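Local coordinates for epimerase domain-containing protein (Bacillus cereus HuA2-4, PDB 6ZLK), which interconverts UDP-glucuronic acid and UDP-galacturonic acid by epimerisation at C4 of the sugar, using bound NAD as redox cofactor, at residues A[87-92]-A[96-101]; A[104-109]-A[121-126]; A[127-132]-A[152-157]. All coordinates share one frame; numbering follows the deposited sequence.

Contact 1. Residues A[87-92]-A[96-101]. With UGB ((2S,3R,4S,5R,6R)-6-[[[(2R,3S,4R,5R)-5-(2,4-dioxopyrimidin-1-yl)-3,4-dihydroxy-oxolan-2-yl]methoxy-hydroxy-phosphoryl]oxy-hydroxy-phosphoryl]oxy-3,4,5-trihydroxy-oxane-2-carboxylic acid), chain G.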
loop_
_atom_site.group_PDB
_atom_site.type_symbol
_atom_site.label_atom_id
_atom_site.label_comp_id
_atom_site.label_asym_id
_atom_site.label_seq_id
_atom_site.Cartn_x
_atom_site.Cartn_y
_atom_site.Cartn_z
ATOM N N VAL A 87 14.091 2.556 -6.419
ATOM C CA VAL A 87 14.041 1.486 -5.407
ATOM C C VAL A 87 14.984 1.894 -4.264
ATOM O O VAL A 87 14.679 1.668 -3.118
ATOM C CB VAL A 87 14.405 0.147 -6.072
ATOM C CG1 VAL A 87 14.719 -0.943 -5.067
ATOM C CG2 VAL A 87 13.329 -0.291 -7.062
ATOM N N ARG A 88 16.160 2.427 -4.586
ATOM C CA ARG A 88 17.283 2.405 -3.621
ATOM C C ARG A 88 17.216 3.613 -2.691
ATOM O O ARG A 88 17.959 3.631 -1.689
ATOM C CB ARG A 88 18.604 2.340 -4.403
ATOM C CG ARG A 88 18.775 1.022 -5.149
ATOM C CD ARG A 88 20.072 0.962 -5.965
ATOM N NE ARG A 88 20.107 1.870 -7.101
ATOM C CZ ARG A 88 19.532 1.634 -8.286
ATOM N NH1 ARG A 88 19.614 2.527 -9.264
ATOM N NH2 ARG A 88 18.896 0.486 -8.479
ATOM N N THR A 89 16.441 4.638 -3.008
ATOM C CA THR A 89 16.392 5.901 -2.233
ATOM C C THR A 89 15.044 6.071 -1.536
ATOM O O THR A 89 14.630 7.205 -1.354
ATOM C CB THR A 89 16.703 7.077 -3.162
ATOM O OG1 THR A 89 15.710 7.071 -4.195
ATOM C CG2 THR A 89 18.101 6.959 -3.728
ATOM N N SER A 90 14.377 4.974 -1.132
ATOM C CA SER A 90 12.993 5.017 -0.579
ATOM C C SER A 90 13.021 4.711 0.920
ATOM O O SER A 90 11.918 4.509 1.501
ATOM C CB SER A 90 12.036 4.069 -1.314
ATOM O OG SER A 90 12.444 2.707 -1.319
ATOM N N TRP A 91 14.185 4.781 1.562
ATOM C CA TRP A 91 14.367 4.419 2.997
ATOM C C TRP A 91 14.306 5.645 3.886
ATOM O O TRP A 91 14.528 6.767 3.408
ATOM C CB TRP A 91 15.669 3.646 3.230
ATOM C CG TRP A 91 15.781 2.416 2.410
ATOM C CD1 TRP A 91 16.545 2.278 1.295
ATOM C CD2 TRP A 91 15.154 1.146 2.627
ATOM N NE1 TRP A 91 16.362 1.038 0.766
ATOM C CE2 TRP A 91 15.517 0.317 1.552
ATOM C CE3 TRP A 91 14.300 0.630 3.599
ATOM C CZ2 TRP A 91 15.131 -1.011 1.468
ATOM C CZ3 TRP A 91 13.879 -0.668 3.494
ATOM C CH2 TRP A 91 14.316 -1.490 2.449
ATOM N N GLY A 92 14.055 5.416 5.168
ATOM C CA GLY A 92 14.162 6.433 6.235
ATOM C C GLY A 92 13.444 7.718 5.901
ATOM O O GLY A 92 12.207 7.689 5.576
ATOM N N GLN A 96 8.684 9.683 2.899
ATOM C CA GLN A 96 7.458 10.504 2.931
ATOM C C GLN A 96 7.085 10.949 1.508
ATOM O O GLN A 96 5.932 10.841 1.112
ATOM C CB GLN A 96 7.560 11.656 3.922
ATOM C CG GLN A 96 6.406 12.618 3.831
ATOM C CD GLN A 96 5.128 12.020 4.339
ATOM O OE1 GLN A 96 4.222 11.686 3.571
ATOM N NE2 GLN A 96 5.021 11.933 5.664
ATOM N N PRO A 97 7.990 11.476 0.652
ATOM C CA PRO A 97 7.566 11.868 -0.691
ATOM C C PRO A 97 7.008 10.732 -1.560
ATOM O O PRO A 97 6.247 10.986 -2.462
ATOM C CB PRO A 97 8.875 12.407 -1.297
ATOM C CG PRO A 97 9.596 12.935 -0.090
ATOM C CD PRO A 97 9.400 11.828 0.920
ATOM N N TYR A 98 7.456 9.509 -1.327
ATOM C CA TYR A 98 6.922 8.341 -2.065
ATOM C C TYR A 98 5.472 8.114 -1.660
ATOM O O TYR A 98 4.611 7.840 -2.506
ATOM C CB TYR A 98 7.673 7.052 -1.775
ATOM C CG TYR A 98 9.073 6.987 -2.359
ATOM C CD1 TYR A 98 10.108 7.712 -1.807
ATOM C CD2 TYR A 98 9.311 6.287 -3.521
ATOM C CE1 TYR A 98 11.399 7.594 -2.317
ATOM C CE2 TYR A 98 10.586 6.165 -4.037
ATOM C CZ TYR A 98 11.615 6.851 -3.457
ATOM O OH TYR A 98 12.859 6.742 -4.009
ATOM N N VAL A 99 5.193 8.275 -0.369
ATOM C CA VAL A 99 3.776 8.106 0.053
ATOM C C VAL A 99 2.897 9.222 -0.534
ATOM O O VAL A 99 1.839 8.992 -1.048
ATOM C CB VAL A 99 3.705 8.065 1.579
ATOM C CG1 VAL A 99 2.270 8.097 2.021
ATOM C CG2 VAL A 99 4.401 6.856 2.128
ATOM N N THR A 100 3.320 10.472 -0.420
ATOM C CA THR A 100 2.522 11.601 -0.877
ATOM C C THR A 100 2.329 11.529 -2.400
ATOM O O THR A 100 1.229 11.616 -2.882
ATOM C CB THR A 100 3.245 12.883 -0.481
ATOM O OG1 THR A 100 3.210 12.894 0.968
ATOM C CG2 THR A 100 2.563 14.092 -1.093
ATOM N N ASN A 101 3.399 11.306 -3.122
ATOM C CA ASN A 101 3.291 11.402 -4.600
ATOM C C ASN A 101 2.856 10.091 -5.235
ATOM O O ASN A 101 2.375 10.150 -6.380
ATOM C CB ASN A 101 4.599 11.903 -5.184
ATOM C CG ASN A 101 4.850 13.304 -4.699
ATOM O OD1 ASN A 101 4.035 14.174 -5.006
ATOM N ND2 ASN A 101 5.875 13.497 -3.880
HETATM N N1 UGB G . 22.904 -0.813 -10.383
HETATM C C2 UGB G . 24.281 -0.952 -10.380
HETATM O O2 UGB G . 24.848 -2.038 -10.359
HETATM N N3 UGB G . 24.963 0.230 -10.423
HETATM C C4 UGB G . 24.431 1.503 -10.449
HETATM O O4 UGB G . 25.192 2.470 -10.470
HETATM C C5 UGB G . 22.997 1.559 -10.428
HETATM C C6 UGB G . 22.302 0.418 -10.393
HETATM P PA UGB G . 18.181 0.351 -12.456
HETATM P PB UGB G . 15.921 -1.017 -11.214
HETATM O "O'P" UGB G . 13.166 3.350 -10.426
HETATM O "O'Q" UGB G . 11.551 3.327 -11.762
HETATM C "C1'" UGB G . 13.423 -0.816 -10.500
HETATM O O1A UGB G . 18.563 0.295 -13.893
HETATM O O1B UGB G . 16.149 -0.258 -9.949
HETATM C C1D UGB G . 22.102 -2.039 -10.391
HETATM C "C2'" UGB G . 12.281 -1.646 -11.051
HETATM O "O2'" UGB G . 12.780 -2.927 -11.440
HETATM O O2A UGB G . 18.275 1.623 -11.699
HETATM O O2B UGB G . 16.271 -2.455 -11.304
HETATM C C2D UGB G . 20.919 -1.942 -9.436
HETATM O O2D UGB G . 21.386 -2.248 -8.137
HETATM C "C3'" UGB G . 11.678 -0.911 -12.228
HETATM O "O3'" UGB G . 10.572 -1.664 -12.742
HETATM O O3A UGB G . 16.681 -0.192 -12.355
HETATM O O3B UGB G . 14.375 -0.825 -11.563
HETATM C C3D UGB G . 19.962 -2.961 -10.062
HETATM O O3D UGB G . 20.263 -4.272 -9.609
HETATM C "C4'" UGB G . 11.313 0.514 -11.802
HETATM O "O4'" UGB G . 10.414 0.508 -10.688
HETATM C C4D UGB G . 20.242 -2.837 -11.567
HETATM O O4D UGB G . 21.542 -2.207 -11.673
HETATM C "C5'" UGB G . 12.597 1.225 -11.367
HETATM O "O5'" UGB G . 13.036 0.525 -10.201
HETATM C C5D UGB G . 19.232 -2.044 -12.353
HETATM O O5D UGB G . 18.997 -0.791 -11.676
HETATM C "C6'" UGB G . 12.419 2.738 -11.154
HETATM O O HOH W 1 9.915 9.580 5.471
#
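Ser90, in the loop 87-92, comes within 7.1 Å of Tyr98, CA to CA, where the first turn of helix 96-113 turns a phenol ring back against the loop that leads into it. Ser90 lies over one face of this ring: its CB sits 3.7 Å from the ring centroid of Tyr98, 17° off the normal, a CH-pi contact displaced toward the hydroxyl end. A small residue suits the spot, since the ring can close right down on the backbone. Placed between the backbone N and carbonyl carbon (chi1 57°), Ser90 OG turns back to the loop and donates to Val87 O at 3.1 Å, from above the carbonyl plane. At the rim of the ring, Thr89 OG1 and Tyr98 OH form a hydrogen bond of 2.9 Å, the two side chains crossing nearly at right angles; the phenol also bonds to Gly86 O. In this member of the NAD-dependent epimerase/dehydratase family, which has a Rossmann fold, the same loop, which follows strand 77-80, also carries Val87 and Arg88 to the UDP-sugar. Arg88 NH1 donates an almost straight bond (168°) to O2A of the ligand diphosphate at 2.9 Å, in the guanidinium plane, while uracil C6 lies over one face of that group. Val87 CG2 approaches the sugar ring oxygen O5' at 3.3 Å. A water joins Gly92 O to Gln96 N, bridging the loop to the helix start.

Contact 2. Residues A[104-109]-A[121-126]; sequences MVTQQL and FIHIST. With NAD (nicotinamide-adenine-dinucleotide), chain E.
Van der Waals packing alone joins helix segment 104-109 to strand segment 121-126, through Leu109 with Phe121 and Thr106 with His123. Leu109 CB meets the edge of the Phe121 ring, 4.1 Å from CE2, close to the ring plane. With Phe121 CG anti to the backbone N (chi1 -176°), the ring extends from the strand toward the helix; a broad apolar side chain is well suited to spanning the gap between a helix and a sheet.

One turn earlier on the helix, Thr106 comes up to the edge of the His123 imidazole. Thr106 OG1 lies in the ring plane at 3.8 Å from His123 CE1, with Thr106 CG2 equally near the same carbon. The beta-branched residue thus offers its methyl and its hydroxyl together. Its polar end is satisfied beyond these segments, since Thr106 OG1 bonds to His80 NE2 and Asn102 O.

Contacts with NAD come from other residues of the same segments. Ile124 CG2 lies 3.3 Å from the ribose oxygen O4D of NAD, and Ser125 O is 3.2 Å from nicotinamide C6N. Val105 CG2 touches the adenine amino group N6A at 3.5 Å, so the helix reaches the other end of the dinucleotide.

The contact belongs to the beta-alpha-beta unit of strand 77-80, helix 96-113 and strand 120-126 in the Rossmann fold. Within the mixed central sheet, strand 120-126 runs parallel to its two neighbours, strands 77-80 and 171-180, while Cys160 of helix 148-167 packs against His123.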
loop_
_atom_site.group_PDB
_atom_site.type_symbol
_atom_site.label_atom_id
_atom_site.label_comp_id
_atom_site.label_asym_id
_atom_site.label_seq_id
_atom_site.Cartn_x
_atom_site.Cartn_y
_atom_site.Cartn_z
ATOM N N MET A 104 -1.113 9.381 -2.292
ATOM C CA MET A 104 -2.099 10.482 -2.168
ATOM C C MET A 104 -2.434 11.039 -3.557
ATOM O O MET A 104 -3.612 11.282 -3.854
ATOM C CB MET A 104 -1.621 11.626 -1.264
ATOM C CG MET A 104 -1.629 11.302 0.183
ATOM S SD MET A 104 -3.300 11.011 0.791
ATOM C CE MET A 104 -4.329 12.256 0.049
ATOM N N VAL A 105 -1.465 11.201 -4.445
ATOM C CA VAL A 105 -1.734 11.711 -5.809
ATOM C C VAL A 105 -2.691 10.766 -6.543
ATOM O O VAL A 105 -3.606 11.209 -7.218
ATOM C CB VAL A 105 -0.398 11.893 -6.556
ATOM C CG1 VAL A 105 -0.579 11.924 -8.052
ATOM C CG2 VAL A 105 0.244 13.188 -6.105
ATOM N N THR A 106 -2.465 9.479 -6.428
ATOM C CA THR A 106 -3.288 8.499 -7.146
ATOM C C THR A 106 -4.718 8.564 -6.596
ATOM O O THR A 106 -5.670 8.594 -7.395
ATOM C CB THR A 106 -2.697 7.094 -7.037
ATOM O OG1 THR A 106 -1.400 7.065 -7.652
ATOM C CG2 THR A 106 -3.542 6.051 -7.719
ATOM N N GLN A 107 -4.846 8.633 -5.291
ATOM C CA GLN A 107 -6.201 8.731 -4.695
ATOM C C GLN A 107 -6.885 10.001 -5.211
ATOM O O GLN A 107 -8.090 9.945 -5.533
ATOM C CB GLN A 107 -6.155 8.687 -3.178
ATOM C CG GLN A 107 -7.546 8.620 -2.563
ATOM C CD GLN A 107 -7.985 9.913 -1.942
ATOM O OE1 GLN A 107 -7.335 10.936 -2.087
ATOM N NE2 GLN A 107 -9.138 9.859 -1.282
ATOM N N GLN A 108 -6.211 11.134 -5.202
ATOM C CA GLN A 108 -6.872 12.385 -5.620
ATOM C C GLN A 108 -7.310 12.306 -7.095
ATOM O O GLN A 108 -8.405 12.807 -7.442
ATOM C CB GLN A 108 -5.944 13.579 -5.408
ATOM C CG GLN A 108 -5.711 13.910 -3.939
ATOM C CD GLN A 108 -5.476 15.402 -3.753
ATOM O OE1 GLN A 108 -5.234 16.156 -4.691
ATOM N NE2 GLN A 108 -5.496 15.844 -2.511
ATOM N N LEU A 109 -6.467 11.782 -7.959
ATOM C CA LEU A 109 -6.841 11.602 -9.384
ATOM C C LEU A 109 -8.066 10.703 -9.487
ATOM O O LEU A 109 -8.996 11.073 -10.192
ATOM C CB LEU A 109 -5.689 11.031 -10.183
ATOM C CG LEU A 109 -4.558 12.001 -10.448
ATOM C CD1 LEU A 109 -3.416 11.234 -11.027
ATOM C CD2 LEU A 109 -4.983 13.110 -11.425
ATOM N N PHE A 121 -8.471 4.931 -17.632
ATOM C CA PHE A 121 -7.519 5.467 -16.649
ATOM C C PHE A 121 -6.366 4.508 -16.614
ATOM O O PHE A 121 -6.495 3.405 -16.056
ATOM C CB PHE A 121 -8.157 5.637 -15.278
ATOM C CG PHE A 121 -7.246 6.266 -14.268
ATOM C CD1 PHE A 121 -6.264 5.561 -13.607
ATOM C CD2 PHE A 121 -7.442 7.582 -13.908
ATOM C CE1 PHE A 121 -5.442 6.175 -12.667
ATOM C CE2 PHE A 121 -6.678 8.183 -12.930
ATOM C CZ PHE A 121 -5.637 7.498 -12.343
ATOM N N ILE A 122 -5.285 4.846 -17.328
ATOM C CA ILE A 122 -4.153 3.944 -17.567
ATOM C C ILE A 122 -3.080 4.273 -16.541
ATOM O O ILE A 122 -2.417 5.294 -16.676
ATOM C CB ILE A 122 -3.660 3.983 -19.003
ATOM C CG1 ILE A 122 -4.792 3.730 -19.997
ATOM C CG2 ILE A 122 -2.540 2.988 -19.207
ATOM C CD1 ILE A 122 -4.440 3.947 -21.443
ATOM N N HIS A 123 -2.981 3.432 -15.542
ATOM C CA HIS A 123 -2.109 3.612 -14.358
ATOM C C HIS A 123 -0.807 2.891 -14.574
ATOM O O HIS A 123 -0.811 1.663 -14.773
ATOM C CB HIS A 123 -2.851 3.144 -13.106
ATOM C CG HIS A 123 -2.018 3.255 -11.891
ATOM N ND1 HIS A 123 -2.028 4.398 -11.133
ATOM C CD2 HIS A 123 -1.167 2.390 -11.295
ATOM C CE1 HIS A 123 -1.172 4.235 -10.130
ATOM N NE2 HIS A 123 -0.628 3.005 -10.196
ATOM N N ILE A 124 0.311 3.581 -14.507
ATOM C CA ILE A 124 1.619 2.968 -14.723
ATOM C C ILE A 124 2.216 2.534 -13.387
ATOM O O ILE A 124 2.310 3.345 -12.459
ATOM C CB ILE A 124 2.536 3.911 -15.503
ATOM C CG1 ILE A 124 2.279 3.773 -17.015
ATOM C CG2 ILE A 124 3.964 3.577 -15.168
ATOM C CD1 ILE A 124 0.891 3.855 -17.437
ATOM N N SER A 125 2.451 1.246 -13.272
ATOM C CA SER A 125 3.085 0.638 -12.092
ATOM C C SER A 125 4.424 0.006 -12.480
ATOM O O SER A 125 4.988 0.281 -13.578
ATOM C CB SER A 125 2.103 -0.313 -11.454
ATOM O OG SER A 125 2.627 -0.789 -10.230
ATOM N N THR A 126 4.935 -0.878 -11.636
ATOM C CA THR A 126 6.338 -1.314 -11.683
ATOM C C THR A 126 6.442 -2.799 -11.386
ATOM O O THR A 126 5.674 -3.329 -10.483
ATOM C CB THR A 126 7.139 -0.460 -10.698
ATOM O OG1 THR A 126 8.462 -1.002 -10.684
ATOM C CG2 THR A 126 6.596 -0.516 -9.295
HETATM P PA NAD E . 10.498 10.371 -13.802
HETATM O O1A NAD E . 10.909 10.720 -12.424
HETATM O O2A NAD E . 11.415 10.665 -14.951
HETATM O O5B NAD E . 9.061 10.894 -14.175
HETATM C C5B NAD E . 7.989 11.062 -13.224
HETATM C C4B NAD E . 7.536 12.501 -13.233
HETATM O O4B NAD E . 6.463 12.637 -12.275
HETATM C C3B NAD E . 8.603 13.512 -12.848
HETATM O O3B NAD E . 9.030 14.325 -13.934
HETATM C C2B NAD E . 7.984 14.249 -11.656
HETATM O O2B NAD E . 8.243 15.641 -11.599
HETATM C C1B NAD E . 6.487 13.987 -11.853
HETATM N N9A NAD E . 5.702 14.044 -10.632
HETATM C C8A NAD E . 5.904 13.345 -9.471
HETATM N N7A NAD E . 5.027 13.615 -8.540
HETATM C C5A NAD E . 4.248 14.619 -9.110
HETATM C C6A NAD E . 3.168 15.378 -8.636
HETATM N N6A NAD E . 2.686 15.310 -7.375
HETATM N N1A NAD E . 2.586 16.254 -9.490
HETATM C C2A NAD E . 3.078 16.365 -10.744
HETATM N N3A NAD E . 4.133 15.743 -11.289
HETATM C C4A NAD E . 4.652 14.870 -10.428
HETATM O O3 NAD E . 10.273 8.783 -13.730
HETATM P PN NAD E . 10.078 7.711 -14.951
HETATM O O1N NAD E . 11.271 6.875 -14.967
HETATM O O2N NAD E . 9.621 8.435 -16.120
HETATM O O5D NAD E . 8.865 6.875 -14.385
HETATM C C5D NAD E . 7.597 7.163 -14.845
HETATM C C4D NAD E . 6.657 6.166 -14.230
HETATM O O4D NAD E . 7.009 4.833 -14.644
HETATM C C3D NAD E . 6.633 6.158 -12.695
HETATM O O3D NAD E . 5.283 5.966 -12.236
HETATM C C2D NAD E . 7.439 4.916 -12.321
HETATM O O2D NAD E . 7.111 4.445 -11.010
HETATM C C1D NAD E . 7.087 4.031 -13.512
HETATM N N1N NAD E . 8.109 3.052 -13.842
HETATM C C2N NAD E . 9.307 3.437 -14.367
HETATM C C3N NAD E . 10.238 2.504 -14.661
HETATM C C7N NAD E . 11.587 2.885 -15.164
HETATM O O7N NAD E . 12.342 1.961 -15.413
HETATM N N7N NAD E . 11.870 4.178 -15.375
HETATM C C4N NAD E . 9.923 1.140 -14.529
HETATM C C5N NAD E . 8.761 0.774 -13.855
HETATM C C6N NAD E . 7.847 1.741 -13.571
#

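Contact 3. Residues A[127-132]-A[152-157]; sequences SSVYGE and TKLSGE. With UGB ((2S,3R,4S,5R,6R)-6-[[[(2R,3S,4R,5R)-5-(2,4-dioxopyrimidin-1-yl)-3,4-dihydroxy-oxolan-2-yl]methoxy-hydroxy-phosphoryl]oxy-hydroxy-phosphoryl]oxy-3,4,5-trihydroxy-oxane-2-carboxylic acid), chain G.
Val129 fills the apolar part of this contact, directing its CG1 methyl at the helix segment 152-157. That methyl lies 3.8 Å from Leu154 CB and 3.7 Å from Leu154 N, so it rests on the helix backbone as much as on a side chain. The CA atoms of Val129 and Leu154 approach to 5.5 Å, a separation that a short, branched valine can fill. CG1 stands anti to the carbonyl carbon (chi1 -58°), and both methyls of Val129 lie against Glu157 OE2.

Beside this apolar patch the buried carboxylate of Glu157 reaches Val129 from the opposite direction, its OE2 in van der Waals contact 3.7 Å from Val129 CG1. Its polar needs are met by other partners: OE2 bonds to Ser125 OG and OE1 forms a salt bridge with Arg175, which would probably favour the ionised state.

Hydrogen bonds to the ligand come from the short 3-10 turn that opens segment 127-132. Ser127 OG and the sugar hydroxyl O3' are hydrogen-bonded at 2.8 Å, and Ser128 OG makes a weak bond of 3.4 Å to O4'. Small hydroxyl side chains let the turn lie close against the sugar. From the helix, Lys153 NZ instead bonds to Ile124 O and O3D of NAD, consistent with the YxxxK pattern it forms with Tyr149, whose lysine binds the cofactor ribose in short-chain dehydrogenase/reductase relatives.

The turn continues directly from strand 120-126, and helix 148-167 packs beside it. Arg175 and Ile173 of strand 171-180 touch Val129 and Glu157 respectively, while Asn102 and Ile103 of helix 96-113 meet the helix through Lys153 and Thr152.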
loop_
_atom_site.group_PDB
_atom_site.type_symbol
_atom_site.label_atom_id
_atom_site.label_comp_id
_atom_site.label_asym_id
_atom_site.label_seq_id
_atom_site.Cartn_x
_atom_site.Cartn_y
_atom_site.Cartn_z
ATOM N N SER A 127 7.443 -3.431 -11.994
ATOM C CA SER A 127 7.910 -4.775 -11.611
ATOM C C SER A 127 8.299 -4.785 -10.124
ATOM O O SER A 127 8.366 -5.900 -9.568
ATOM C CB SER A 127 9.050 -5.248 -12.444
ATOM O OG SER A 127 10.161 -4.411 -12.262
ATOM N N SER A 128 8.619 -3.640 -9.524
ATOM C CA SER A 128 9.021 -3.596 -8.094
ATOM C C SER A 128 7.915 -4.077 -7.179
ATOM O O SER A 128 8.228 -4.341 -6.020
ATOM C CB SER A 128 9.473 -2.236 -7.711
ATOM O OG SER A 128 10.686 -1.953 -8.388
ATOM N N VAL A 129 6.682 -4.209 -7.645
ATOM C CA VAL A 129 5.606 -4.712 -6.749
ATOM C C VAL A 129 5.815 -6.200 -6.490
ATOM O O VAL A 129 5.308 -6.675 -5.456
ATOM C CB VAL A 129 4.190 -4.456 -7.286
ATOM C CG1 VAL A 129 3.919 -2.967 -7.541
ATOM C CG2 VAL A 129 3.840 -5.320 -8.470
ATOM N N TYR A 130 6.490 -6.922 -7.381
ATOM C CA TYR A 130 6.583 -8.391 -7.264
ATOM C C TYR A 130 7.508 -8.776 -6.107
ATOM O O TYR A 130 7.164 -9.748 -5.392
ATOM C CB TYR A 130 7.050 -9.054 -8.535
ATOM C CG TYR A 130 6.023 -9.034 -9.632
ATOM C CD1 TYR A 130 4.964 -9.927 -9.628
ATOM C CD2 TYR A 130 6.113 -8.161 -10.699
ATOM C CE1 TYR A 130 4.025 -9.928 -10.645
ATOM C CE2 TYR A 130 5.187 -8.152 -11.723
ATOM C CZ TYR A 130 4.134 -9.045 -11.701
ATOM O OH TYR A 130 3.236 -8.953 -12.721
ATOM N N GLY A 131 8.644 -8.098 -5.966
ATOM C CA GLY A 131 9.693 -8.567 -5.044
ATOM C C GLY A 131 10.521 -9.681 -5.661
ATOM O O GLY A 131 10.812 -9.588 -6.866
ATOM N N GLU A 132 10.984 -10.636 -4.861
ATOM C CA GLU A 132 11.865 -11.722 -5.347
ATOM C C GLU A 132 11.003 -12.902 -5.741
ATOM O O GLU A 132 10.396 -13.492 -4.865
ATOM C CB GLU A 132 12.904 -12.197 -4.318
ATOM C CG GLU A 132 14.021 -12.996 -4.982
ATOM C CD GLU A 132 14.996 -12.181 -5.832
ATOM O OE1 GLU A 132 15.771 -11.415 -5.210
ATOM O OE2 GLU A 132 14.970 -12.286 -7.124
ATOM N N THR A 152 4.667 1.469 -2.075
ATOM C CA THR A 152 3.827 2.616 -2.426
ATOM C C THR A 152 3.205 2.461 -3.821
ATOM O O THR A 152 2.063 2.894 -4.019
ATOM C CB THR A 152 4.579 3.943 -2.338
ATOM O OG1 THR A 152 5.617 4.025 -3.324
ATOM C CG2 THR A 152 5.124 4.172 -0.948
ATOM N N LYS A 153 3.923 1.860 -4.765
ATOM C CA LYS A 153 3.397 1.625 -6.126
ATOM C C LYS A 153 2.285 0.566 -6.050
ATOM O O LYS A 153 1.241 0.753 -6.696
ATOM C CB LYS A 153 4.549 1.244 -7.052
ATOM C CG LYS A 153 5.520 2.407 -7.303
ATOM C CD LYS A 153 4.976 3.558 -8.054
ATOM C CE LYS A 153 4.499 3.150 -9.443
ATOM N NZ LYS A 153 4.118 4.282 -10.331
ATOM N N LEU A 154 2.498 -0.458 -5.233
ATOM C CA LEU A 154 1.448 -1.485 -5.077
ATOM C C LEU A 154 0.209 -0.832 -4.445
ATOM O O LEU A 154 -0.889 -1.157 -4.874
ATOM C CB LEU A 154 1.974 -2.662 -4.277
ATOM C CG LEU A 154 0.971 -3.803 -4.079
ATOM C CD1 LEU A 154 0.420 -4.312 -5.398
ATOM C CD2 LEU A 154 1.635 -4.912 -3.267
ATOM N N SER A 155 0.360 0.048 -3.463
ATOM C CA SER A 155 -0.822 0.758 -2.877
ATOM C C SER A 155 -1.545 1.564 -3.957
ATOM O O SER A 155 -2.786 1.621 -4.012
ATOM C CB SER A 155 -0.459 1.636 -1.751
ATOM O OG SER A 155 0.167 0.853 -0.751
ATOM N N GLY A 156 -0.802 2.150 -4.898
ATOM C CA GLY A 156 -1.439 2.850 -6.021
ATOM C C GLY A 156 -2.273 1.920 -6.876
ATOM O O GLY A 156 -3.392 2.289 -7.219
ATOM N N GLU A 157 -1.821 0.707 -7.137
ATOM C CA GLU A 157 -2.582 -0.270 -7.938
ATOM C C GLU A 157 -3.825 -0.622 -7.129
ATOM O O GLU A 157 -4.891 -0.694 -7.679
ATOM C CB GLU A 157 -1.846 -1.580 -8.173
ATOM C CG GLU A 157 -0.576 -1.446 -8.969
ATOM C CD GLU A 157 -0.038 -2.804 -9.370
ATOM O OE1 GLU A 157 -0.752 -3.813 -9.165
ATOM O OE2 GLU A 157 1.092 -2.868 -9.887
HETATM N N1 UGB G . 22.904 -0.813 -10.383
HETATM C C2 UGB G . 24.281 -0.952 -10.380
HETATM O O2 UGB G . 24.848 -2.038 -10.359
HETATM N N3 UGB G . 24.963 0.230 -10.423
HETATM C C4 UGB G . 24.431 1.503 -10.449
HETATM O O4 UGB G . 25.192 2.470 -10.470
HETATM C C5 UGB G . 22.997 1.559 -10.428
HETATM C C6 UGB G . 22.302 0.418 -10.393
HETATM P PA UGB G . 18.181 0.351 -12.456
HETATM P PB UGB G . 15.921 -1.017 -11.214
HETATM O "O'P" UGB G . 13.166 3.350 -10.426
HETATM O "O'Q" UGB G . 11.551 3.327 -11.762
HETATM C "C1'" UGB G . 13.423 -0.816 -10.500
HETATM O O1A UGB G . 18.563 0.295 -13.893
HETATM O O1B UGB G . 16.149 -0.258 -9.949
HETATM C C1D UGB G . 22.102 -2.039 -10.391
HETATM C "C2'" UGB G . 12.281 -1.646 -11.051
HETATM O "O2'" UGB G . 12.780 -2.927 -11.440
HETATM O O2A UGB G . 18.275 1.623 -11.699
HETATM O O2B UGB G . 16.271 -2.455 -11.304
HETATM C C2D UGB G . 20.919 -1.942 -9.436
HETATM O O2D UGB G . 21.386 -2.248 -8.137
HETATM C "C3'" UGB G . 11.678 -0.911 -12.228
HETATM O "O3'" UGB G . 10.572 -1.664 -12.742
HETATM O O3A UGB G . 16.681 -0.192 -12.355
HETATM O O3B UGB G . 14.375 -0.825 -11.563
HETATM C C3D UGB G . 19.962 -2.961 -10.062
HETATM O O3D UGB G . 20.263 -4.272 -9.609
HETATM C "C4'" UGB G . 11.313 0.514 -11.802
HETATM O "O4'" UGB G . 10.414 0.508 -10.688
HETATM C C4D UGB G . 20.242 -2.837 -11.567
HETATM O O4D UGB G . 21.542 -2.207 -11.673
HETATM C "C5'" UGB G . 12.597 1.225 -11.367
HETATM O "O5'" UGB G . 13.036 0.525 -10.201
HETATM C C5D UGB G . 19.232 -2.044 -12.353
HETATM O O5D UGB G . 18.997 -0.791 -11.676
HETATM C "C6'" UGB G . 12.419 2.738 -11.154
#

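Overall arrangement
From the N terminus, contact 1 comes first, closing the last part of the loop that leads from strand 77-80 into helix 96-113. Contact 2 uses the same helix further along and closes its connection to strand 120-126; contact 3 then closes the longer excursion from that strand to helix 148-167. The three follow in series, none nested or crossing. Probable i to i+5 backbone bonds, such as Val105 N to Thr100 O, link contacts 1 and 2. Contacts 2 and 3 meet where Thr126 CG2 packs on Lys153 CB, and contacts 1 and 3 where Val87 packs on Ser128 beside the UDP-sugar. Together they tie two helices and the central sheet around both bound ligands.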